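Local coordinates for glycosyl hydrolases family 31 family protein (Aspergillus niger, PDB 6DRU), which hydrolyses xyloglucan oligosaccharides as a family 31 alpha-xylosidase, releasing alpha-xylose from the non-reducing terminal glucose, at residues G646-V651 against R709-S714. Sequence-based numbering, arbitrary orientation.
Sequences GPRLLV and REELLS. With NAG (2-acetamido-2-deoxy-beta-D-glucopyranose), chain K.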
# COMPACT_ATOMS: atom_id res chain seq x y z
N GLY A 646 22.92 43.66 9.00
CA GLY A 646 23.16 44.64 7.97
C GLY A 646 24.62 44.64 7.58
O GLY A 646 25.41 43.80 8.02
N PRO A 647 25.02 45.61 6.75
CA PRO A 647 26.41 45.63 6.27
C PRO A 647 27.42 46.22 7.25
O PRO A 647 28.63 46.07 7.02
CB PRO A 647 26.32 46.50 5.00
CG PRO A 647 25.20 47.42 5.28
CD PRO A 647 24.20 46.64 6.09
N ARG A 648 26.98 46.86 8.33
CA ARG A 648 27.89 47.59 9.19
C ARG A 648 27.98 47.08 10.62
O ARG A 648 29.02 47.25 11.25
CB ARG A 648 27.50 49.08 9.23
CG ARG A 648 27.41 49.74 7.86
CD ARG A 648 28.78 50.14 7.34
NE ARG A 648 28.72 50.60 5.95
CZ ARG A 648 28.85 51.87 5.58
NH1 ARG A 648 29.04 52.81 6.49
NH2 ARG A 648 28.79 52.20 4.30
N LEU A 649 26.93 46.45 11.15
CA LEU A 649 26.90 46.05 12.55
C LEU A 649 27.30 44.59 12.70
O LEU A 649 26.88 43.73 11.93
CB LEU A 649 25.51 46.27 13.14
CG LEU A 649 25.06 47.72 13.28
CD1 LEU A 649 23.64 47.79 13.80
CD2 LEU A 649 26.00 48.48 14.20
N LEU A 650 28.13 44.31 13.71
CA LEU A 650 28.49 42.95 14.09
C LEU A 650 27.98 42.70 15.50
O LEU A 650 28.38 43.39 16.44
CB LEU A 650 30.00 42.73 14.02
CG LEU A 650 30.50 41.39 14.56
CD1 LEU A 650 30.36 40.31 13.50
CD2 LEU A 650 31.94 41.49 15.04
N VAL A 651 27.10 41.71 15.65
CA VAL A 651 26.40 41.45 16.90
C VAL A 651 26.83 40.10 17.46
O VAL A 651 27.09 39.16 16.70
CB VAL A 651 24.87 41.49 16.69
CG1 VAL A 651 24.13 41.33 18.01
CG2 VAL A 651 24.46 42.79 16.00
N ARG A 709 29.61 55.58 13.05
CA ARG A 709 28.28 55.29 13.57
C ARG A 709 27.24 56.22 12.97
O ARG A 709 26.10 55.81 12.70
CB ARG A 709 28.26 55.42 15.09
CG ARG A 709 26.86 55.39 15.68
CD ARG A 709 26.81 56.04 17.05
NE ARG A 709 27.56 55.30 18.05
CZ ARG A 709 27.22 55.25 19.34
NH1 ARG A 709 26.14 55.90 19.77
NH2 ARG A 709 27.95 54.55 20.19
N GLU A 710 27.61 57.47 12.72
CA GLU A 710 26.65 58.45 12.24
C GLU A 710 26.23 58.17 10.80
O GLU A 710 25.14 58.58 10.39
CB GLU A 710 27.23 59.86 12.40
CG GLU A 710 26.30 60.99 11.98
CD GLU A 710 26.59 61.50 10.59
OE1 GLU A 710 27.46 60.91 9.90
OE2 GLU A 710 25.96 62.51 10.19
N GLU A 711 27.06 57.46 10.03
CA GLU A 711 26.68 57.09 8.67
C GLU A 711 25.70 55.93 8.66
O GLU A 711 24.72 55.94 7.91
CB GLU A 711 27.91 56.70 7.84
CG GLU A 711 29.19 57.41 8.20
CD GLU A 711 30.38 56.81 7.47
OE1 GLU A 711 30.57 57.13 6.28
OE2 GLU A 711 31.10 56.00 8.08
N LEU A 712 25.96 54.90 9.49
CA LEU A 712 25.04 53.77 9.54
C LEU A 712 23.69 54.17 10.11
O LEU A 712 22.66 53.64 9.68
CB LEU A 712 25.67 52.62 10.35
CG LEU A 712 25.62 52.58 11.88
CD1 LEU A 712 24.38 51.87 12.38
CD2 LEU A 712 26.88 51.91 12.42
N LEU A 713 23.67 55.12 11.05
CA LEU A 713 22.41 55.65 11.54
C LEU A 713 21.69 56.47 10.48
O LEU A 713 20.48 56.71 10.61
CB LEU A 713 22.64 56.49 12.79
CG LEU A 713 22.27 55.87 14.13
CD1 LEU A 713 23.02 54.56 14.35
CD2 LEU A 713 22.56 56.84 15.27
N SER A 714 22.39 56.90 9.43
CA SER A 714 21.77 57.66 8.35
C SER A 714 21.09 56.76 7.32
O SER A 714 20.19 57.23 6.61
CB SER A 714 22.82 58.52 7.64
OG SER A 714 23.56 57.75 6.71
C1 NAG K . 30.59 57.16 21.18
C2 NAG K . 30.20 57.82 22.48
C3 NAG K . 28.78 58.26 22.46
C4 NAG K . 28.51 59.11 21.23
C5 NAG K . 28.98 58.39 19.98
C6 NAG K . 28.83 59.30 18.78
C7 NAG K . 31.38 57.22 24.55
C8 NAG K . 32.19 58.50 24.48
N2 NAG K . 30.42 56.92 23.56
O3 NAG K . 28.50 58.97 23.65
O4 NAG K . 27.13 59.36 21.13
O5 NAG K . 30.34 58.04 20.12
O6 NAG K . 29.32 58.64 17.63
O7 NAG K . 31.56 56.44 25.47
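Glu-711 O accepts a hydrogen bond from Ser-714 N at 2.9 Å. Glu-711 OE2 takes another from Ser-708 N, at the start of helix 709-712, and also lies near Arg-648. At 4.1 Å, Arg-648 NH1 and Glu-711 OE2 are too far apart for a salt bridge, though their opposite charges may still attract at long range; the two planes are 63° apart, and OE2 comes at the guanidinium obliquely. A bend at chi2 (-81°) swings the outer part of the Arg-648 chain toward the helix. Nearer the backbone, Arg-648 CB lies 4.1 Å from Leu-712 CB, the two chains running past each other in opposite directions. Strand 649-651 belongs to the antiparallel sheet of the family 31 C-terminal domain, beside strand 703-705; the helix follows that strand and packs back beside the turn leading into 649-651. Leu-649 and Leu-712 cross at about a right angle, Leu-649 CD2 sitting 4.0 Å from Leu-712 CD2. His-705 touches both leucines, and Tyr-598 of helix 596-609 meets Leu-712. Arg-709 turns away: a protein-linked N-acetylglucosamine lies over one guanidinium face, its C5 central and 3.6 Å off the plane, and Trp-680 makes a cation-pi contact with the same arginine.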